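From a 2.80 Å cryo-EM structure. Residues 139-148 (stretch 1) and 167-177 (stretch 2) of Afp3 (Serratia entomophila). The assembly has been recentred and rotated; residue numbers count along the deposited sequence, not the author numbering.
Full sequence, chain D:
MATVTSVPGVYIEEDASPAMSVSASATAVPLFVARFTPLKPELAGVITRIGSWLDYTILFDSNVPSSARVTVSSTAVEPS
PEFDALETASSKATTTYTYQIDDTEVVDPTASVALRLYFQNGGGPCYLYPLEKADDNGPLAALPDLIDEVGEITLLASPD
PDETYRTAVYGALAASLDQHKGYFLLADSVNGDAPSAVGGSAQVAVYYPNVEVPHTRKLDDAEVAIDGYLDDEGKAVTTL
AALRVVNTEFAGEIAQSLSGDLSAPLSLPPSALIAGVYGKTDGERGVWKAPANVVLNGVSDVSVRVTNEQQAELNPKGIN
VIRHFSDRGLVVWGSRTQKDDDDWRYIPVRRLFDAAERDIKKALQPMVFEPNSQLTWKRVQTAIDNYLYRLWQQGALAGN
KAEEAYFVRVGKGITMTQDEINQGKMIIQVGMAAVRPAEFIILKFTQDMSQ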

ATOM      1  N   PRO D 139     -51.153  44.342 -48.436  1.00 99.77           N
ATOM      2  CA  PRO D 139     -50.358  43.196 -47.957  1.00 99.77           C
ATOM      3  C   PRO D 139     -48.854  43.351 -48.124  1.00 99.77           C
ATOM      4  O   PRO D 139     -48.103  42.681 -47.407  1.00 99.77           O
ATOM      5  CB  PRO D 139     -50.892  42.027 -48.794  1.00 99.77           C
ATOM      6  CG  PRO D 139     -52.265  42.424 -49.149  1.00 99.77           C
ATOM      7  CD  PRO D 139     -52.211  43.903 -49.365  1.00 99.77           C
ATOM      8  N   LEU D 140     -48.382  44.199 -49.040  1.00 98.08           N
ATOM      9  CA  LEU D 140     -46.943  44.415 -49.141  1.00 98.08           C
ATOM     10  C   LEU D 140     -46.431  45.331 -48.041  1.00 98.08           C
ATOM     11  O   LEU D 140     -45.260  45.240 -47.658  1.00 98.08           O
ATOM     12  CB  LEU D 140     -46.580  44.979 -50.509  1.00 98.08           C
ATOM     13  CG  LEU D 140     -46.699  44.000 -51.671  1.00 98.08           C
ATOM     14  CD1 LEU D 140     -46.453  44.709 -52.983  1.00 98.08           C
ATOM     15  CD2 LEU D 140     -45.715  42.862 -51.487  1.00 98.08           C
ATOM     16  N   ALA D 141     -47.278  46.222 -47.524  1.00 97.43           N
ATOM     17  CA  ALA D 141     -46.865  47.043 -46.394  1.00 97.43           C
ATOM     18  C   ALA D 141     -46.856  46.240 -45.102  1.00 97.43           C
ATOM     19  O   ALA D 141     -46.076  46.538 -44.192  1.00 97.43           O
ATOM     20  CB  ALA D 141     -47.780  48.258 -46.255  1.00 97.43           C
ATOM     21  N   ALA D 142     -47.706  45.223 -45.006  1.00 96.20           N
ATOM     22  CA  ALA D 142     -47.759  44.352 -43.843  1.00 96.20           C
ATOM     23  C   ALA D 142     -46.801  43.177 -43.943  1.00 96.20           C
ATOM     24  O   ALA D 142     -46.786  42.333 -43.044  1.00 96.20           O
ATOM     25  CB  ALA D 142     -49.184  43.831 -43.639  1.00 96.20           C
ATOM     26  N   LEU D 143     -46.001  43.107 -45.009  1.00 92.75           N
ATOM     27  CA  LEU D 143     -45.103  41.964 -45.176  1.00 92.75           C
ATOM     28  C   LEU D 143     -43.899  41.969 -44.232  1.00 92.75           C
ATOM     29  O   LEU D 143     -43.645  40.918 -43.620  1.00 92.75           O
ATOM     30  CB  LEU D 143     -44.684  41.839 -46.647  1.00 92.75           C
ATOM     31  CG  LEU D 143     -43.759  40.665 -46.974  1.00 92.75           C
ATOM     32  CD1 LEU D 143     -44.432  39.348 -46.652  1.00 92.75           C
ATOM     33  CD2 LEU D 143     -43.342  40.706 -48.429  1.00 92.75           C
ATOM     34  N   PRO D 144     -43.120  43.058 -44.052  1.00 92.55           N
ATOM     35  CA  PRO D 144     -41.956  42.951 -43.148  1.00 92.55           C
ATOM     36  C   PRO D 144     -42.309  42.792 -41.678  1.00 92.55           C
ATOM     37  O   PRO D 144     -41.435  42.407 -40.893  1.00 92.55           O
ATOM     38  CB  PRO D 144     -41.200  44.265 -43.379  1.00 92.55           C
ATOM     39  CG  PRO D 144     -41.653  44.747 -44.668  1.00 92.55           C
ATOM     40  CD  PRO D 144     -43.084  44.374 -44.726  1.00 92.55           C
ATOM     41  N   ASP D 145     -43.548  43.071 -41.281  1.00 95.42           N
ATOM     42  CA  ASP D 145     -43.967  42.828 -39.911  1.00 95.42           C
ATOM     43  C   ASP D 145     -44.367  41.380 -39.677  1.00 95.42           C
ATOM     44  O   ASP D 145     -44.301  40.913 -38.538  1.00 95.42           O
ATOM     45  CB  ASP D 145     -45.126  43.753 -39.550  1.00 95.42           C
ATOM     46  CG  ASP D 145     -44.717  45.212 -39.528  1.00 95.42           C
ATOM     47  OD1 ASP D 145     -43.533  45.491 -39.248  1.00 95.42           O
ATOM     48  OD2 ASP D 145     -45.576  46.078 -39.792  1.00 95.42           O
ATOM     49  N   LEU D 146     -44.786  40.670 -40.725  1.00 89.82           N
ATOM     50  CA  LEU D 146     -45.084  39.249 -40.609  1.00 89.82           C
ATOM     51  C   LEU D 146     -43.834  38.387 -40.667  1.00 89.82           C
ATOM     52  O   LEU D 146     -43.860  37.251 -40.184  1.00 89.82           O
ATOM     53  CB  LEU D 146     -46.039  38.808 -41.718  1.00 89.82           C
ATOM     54  CG  LEU D 146     -47.467  39.339 -41.709  1.00 89.82           C
ATOM     55  CD1 LEU D 146     -48.181  38.880 -42.958  1.00 89.82           C
ATOM     56  CD2 LEU D 146     -48.199  38.875 -40.473  1.00 89.82           C
ATOM     57  N   ILE D 147     -42.750  38.892 -41.258  1.00 87.79           N
ATOM     58  CA  ILE D 147     -41.515  38.119 -41.322  1.00 87.79           C
ATOM     59  C   ILE D 147     -40.852  38.076 -39.956  1.00 87.79           C
ATOM     60  O   ILE D 147     -40.281  37.055 -39.561  1.00 87.79           O
ATOM     61  CB  ILE D 147     -40.576  38.700 -42.393  1.00 87.79           C
ATOM     62  CG1 ILE D 147     -41.267  38.703 -43.740  1.00 87.79           C
ATOM     63  CG2 ILE D 147     -39.330  37.860 -42.544  1.00 87.79           C
ATOM     64  CD1 ILE D 147     -40.505  39.428 -44.795  1.00 87.79           C
ATOM     65  N   ASP D 148     -40.934  39.171 -39.202  1.00 90.67           N
ATOM     66  CA  ASP D 148     -40.309  39.218 -37.888  1.00 90.67           C
ATOM     67  C   ASP D 148     -41.052  38.384 -36.857  1.00 90.67           C
ATOM     68  O   ASP D 148     -40.459  38.008 -35.842  1.00 90.67           O
ATOM     69  CB  ASP D 148     -40.213  40.662 -37.410  1.00 90.67           C
ATOM     70  CG  ASP D 148     -39.274  41.486 -38.257  1.00 90.67           C
ATOM     71  OD1 ASP D 148     -38.334  40.908 -38.837  1.00 90.67           O
ATOM     72  OD2 ASP D 148     -39.470  42.717 -38.339  1.00 90.67           O
TER
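Stretch 2 167-177: TAVYGALAASL

Stretch 2 enters as a helix, already under way before Thr167, whose regular backbone bonding is seen in Gly171 N to Thr167 O at 3.1 Å; the helix runs to about Ala172, and the backbone beyond it still coils, with Leu173 and Ser176 departing from helical angles and with a weak bond from Ser176 N to Leu173 O at 3.4 Å. Stretch 1 consists of two weakly bonded helical pieces, about Pro139 to Ala141 and Leu143 to Asp148, with Ala142 as a break between them; its one backbone bond that is not weak runs from Ile147 N to Leu143 O at 3.2 Å. The two segments run in the same general direction, since contacts advance together along both: Leu140 faces Ala168, Val169 and Ala172, while Pro144 meets Ala172 and Ser176, and Leu143 and Ile147 meet Leu173. The backbones come close, with CA of Leu140 6.3 Å from CA of Ala172 and CA of Pro144 6.6 Å from CA of Leu173. At the first of these approaches Ala172, whose CA-to-CB bond points toward stretch 1, has only a methyl group to fit between its CA and Leu140.

Apolar packing makes up most of the contact. Leu140 gives up more area to the other stretch than any other residue. Its two methyls part company: CD1 lies 3.8 Å from CB of Ala168, and CD2 lies 4.2 Å from CG2 of Val169, while its CB stands 4.4 Å from CB of Ala172. A branched side chain suits this place because it can touch two successive residues of the facing helix at once. Further along, Leu173 is the common partner of two residues of stretch 1. Its CA-to-CB bond points sideways, but with chi1 m and chi2 t the end of the chain comes nearer, so that CD2 packs 3.8 Å from CD2 of Leu143 and 3.7 Å from CD1 of Ile147. All three are buried, where long aliphatic chains can fill space without leaving polar groups unpaired.

A second kind of contact sets carbon against backbone oxygen. CB of Ala172 lies 3.7 Å from O of Leu140, and CG of Pro144 lies 3.4 Å from O of Ala172. These are van der Waals approaches; no hydrogen bond joins the two stretches. The compact proline ring reaches the facing backbone without a long side chain, and its CB also comes within 4.5 Å of CB of Ser176.

The hydroxyl of Ser176, beside Pro144, is satisfied within its own stretch. Ser176, with chi1 p, donates from OG to O of Leu173 at 3.0 Å, turning its hydroxyl back onto its own backbone. A short side chain can do this while its CB remains against Pro144, so a buried serine is accommodated beside an otherwise apolar contact.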

ATOM      1  N   THR D 167     -40.328  43.881 -58.423  1.00 89.62           N
ATOM      2  CA  THR D 167     -39.929  45.227 -58.033  1.00 89.62           C
ATOM      3  C   THR D 167     -40.779  45.756 -56.881  1.00 89.62           C
ATOM      4  O   THR D 167     -40.254  46.448 -56.002  1.00 89.62           O
ATOM      5  CB  THR D 167     -40.014  46.149 -59.254  1.00 89.62           C
ATOM      6  OG1 THR D 167     -39.211  45.603 -60.306  1.00 89.62           O
ATOM      7  CG2 THR D 167     -39.505  47.546 -58.942  1.00 89.62           C
ATOM      8  N   ALA D 168     -42.061  45.398 -56.839  1.00 89.37           N
ATOM      9  CA  ALA D 168     -42.889  45.746 -55.691  1.00 89.37           C
ATOM     10  C   ALA D 168     -42.501  44.948 -54.454  1.00 89.37           C
ATOM     11  O   ALA D 168     -42.650  45.436 -53.330  1.00 89.37           O
ATOM     12  CB  ALA D 168     -44.362  45.527 -56.023  1.00 89.37           C
ATOM     13  N   VAL D 169     -42.002  43.726 -54.637  1.00 87.96           N
ATOM     14  CA  VAL D 169     -41.565  42.922 -53.503  1.00 87.96           C
ATOM     15  C   VAL D 169     -40.181  43.356 -53.032  1.00 87.96           C
ATOM     16  O   VAL D 169     -39.935  43.476 -51.828  1.00 87.96           O
ATOM     17  CB  VAL D 169     -41.610  41.428 -53.875  1.00 87.96           C
ATOM     18  CG1 VAL D 169     -41.030  40.567 -52.772  1.00 87.96           C
ATOM     19  CG2 VAL D 169     -43.036  41.005 -54.154  1.00 87.96           C
ATOM     20  N   TYR D 170     -39.267  43.627 -53.971  1.00 87.26           N
ATOM     21  CA  TYR D 170     -37.904  44.005 -53.599  1.00 87.26           C
ATOM     22  C   TYR D 170     -37.857  45.388 -52.964  1.00 87.26           C
ATOM     23  O   TYR D 170     -36.964  45.665 -52.157  1.00 87.26           O
ATOM     24  CB  TYR D 170     -36.985  43.974 -54.821  1.00 87.26           C
ATOM     25  CG  TYR D 170     -36.728  42.604 -55.406  1.00 87.26           C
ATOM     26  CD1 TYR D 170     -36.995  41.450 -54.685  1.00 87.26           C
ATOM     27  CD2 TYR D 170     -36.226  42.471 -56.693  1.00 87.26           C
ATOM     28  CE1 TYR D 170     -36.766  40.202 -55.227  1.00 87.26           C
ATOM     29  CE2 TYR D 170     -35.993  41.227 -57.243  1.00 87.26           C
ATOM     30  CZ  TYR D 170     -36.264  40.098 -56.504  1.00 87.26           C
ATOM     31  OH  TYR D 170     -36.034  38.856 -57.044  1.00 87.26           O
ATOM     32  N   GLY D 171     -38.799  46.264 -53.314  1.00 88.44           N
ATOM     33  CA  GLY D 171     -38.864  47.563 -52.670  1.00 88.44           C
ATOM     34  C   GLY D 171     -39.479  47.510 -51.290  1.00 88.44           C
ATOM     35  O   GLY D 171     -39.119  48.309 -50.422  1.00 88.44           O
ATOM     36  N   ALA D 172     -40.404  46.576 -51.063  1.00 89.02           N
ATOM     37  CA  ALA D 172     -41.017  46.432 -49.750  1.00 89.02           C
ATOM     38  C   ALA D 172     -40.086  45.758 -48.754  1.00 89.02           C
ATOM     39  O   ALA D 172     -40.241  45.945 -47.544  1.00 89.02           O
ATOM     40  CB  ALA D 172     -42.320  45.642 -49.862  1.00 89.02           C
ATOM     41  N   LEU D 173     -39.122  44.980 -49.237  1.00 88.65           N
ATOM     42  CA  LEU D 173     -38.194  44.260 -48.378  1.00 88.65           C
ATOM     43  C   LEU D 173     -36.849  44.951 -48.245  1.00 88.65           C
ATOM     44  O   LEU D 173     -35.983  44.452 -47.523  1.00 88.65           O
ATOM     45  CB  LEU D 173     -37.981  42.841 -48.908  1.00 88.65           C
ATOM     46  CG  LEU D 173     -39.218  41.950 -48.931  1.00 88.65           C
ATOM     47  CD1 LEU D 173     -38.895  40.598 -49.534  1.00 88.65           C
ATOM     48  CD2 LEU D 173     -39.781  41.806 -47.541  1.00 88.65           C
ATOM     49  N   ALA D 174     -36.647  46.078 -48.923  1.00 89.82           N
ATOM     50  CA  ALA D 174     -35.346  46.733 -48.907  1.00 89.82           C
ATOM     51  C   ALA D 174     -35.062  47.428 -47.583  1.00 89.82           C
ATOM     52  O   ALA D 174     -33.897  47.583 -47.208  1.00 89.82           O
ATOM     53  CB  ALA D 174     -35.251  47.738 -50.054  1.00 89.82           C
ATOM     54  N   ALA D 175     -36.103  47.850 -46.867  1.00 90.27           N
ATOM     55  CA  ALA D 175     -35.903  48.530 -45.595  1.00 90.27           C
ATOM     56  C   ALA D 175     -35.591  47.560 -44.467  1.00 90.27           C
ATOM     57  O   ALA D 175     -35.091  47.980 -43.418  1.00 90.27           O
ATOM     58  CB  ALA D 175     -37.138  49.357 -45.241  1.00 90.27           C
ATOM     59  N   SER D 176     -35.889  46.276 -44.646  1.00 90.06           N
ATOM     60  CA  SER D 176     -35.632  45.290 -43.607  1.00 90.06           C
ATOM     61  C   SER D 176     -34.264  44.636 -43.730  1.00 90.06           C
ATOM     62  O   SER D 176     -33.899  43.840 -42.861  1.00 90.06           O
ATOM     63  CB  SER D 176     -36.714  44.212 -43.625  1.00 90.06           C
ATOM     64  OG  SER D 176     -36.644  43.452 -44.815  1.00 90.06           O
ATOM     65  N   LEU D 177     -33.505  44.945 -44.780  1.00 88.62           N
ATOM     66  CA  LEU D 177     -32.209  44.313 -44.977  1.00 88.62           C
ATOM     67  C   LEU D 177     -31.089  45.006 -44.217  1.00 88.62           C
ATOM     68  O   LEU D 177     -30.101  44.353 -43.872  1.00 88.62           O
ATOM     69  CB  LEU D 177     -31.867  44.274 -46.466  1.00 88.62           C
ATOM     70  CG  LEU D 177     -32.766  43.381 -47.317  1.00 88.62           C
ATOM     71  CD1 LEU D 177     -32.421  43.528 -48.783  1.00 88.62           C
ATOM     72  CD2 LEU D 177     -32.649  41.937 -46.881  1.00 88.62           C
TER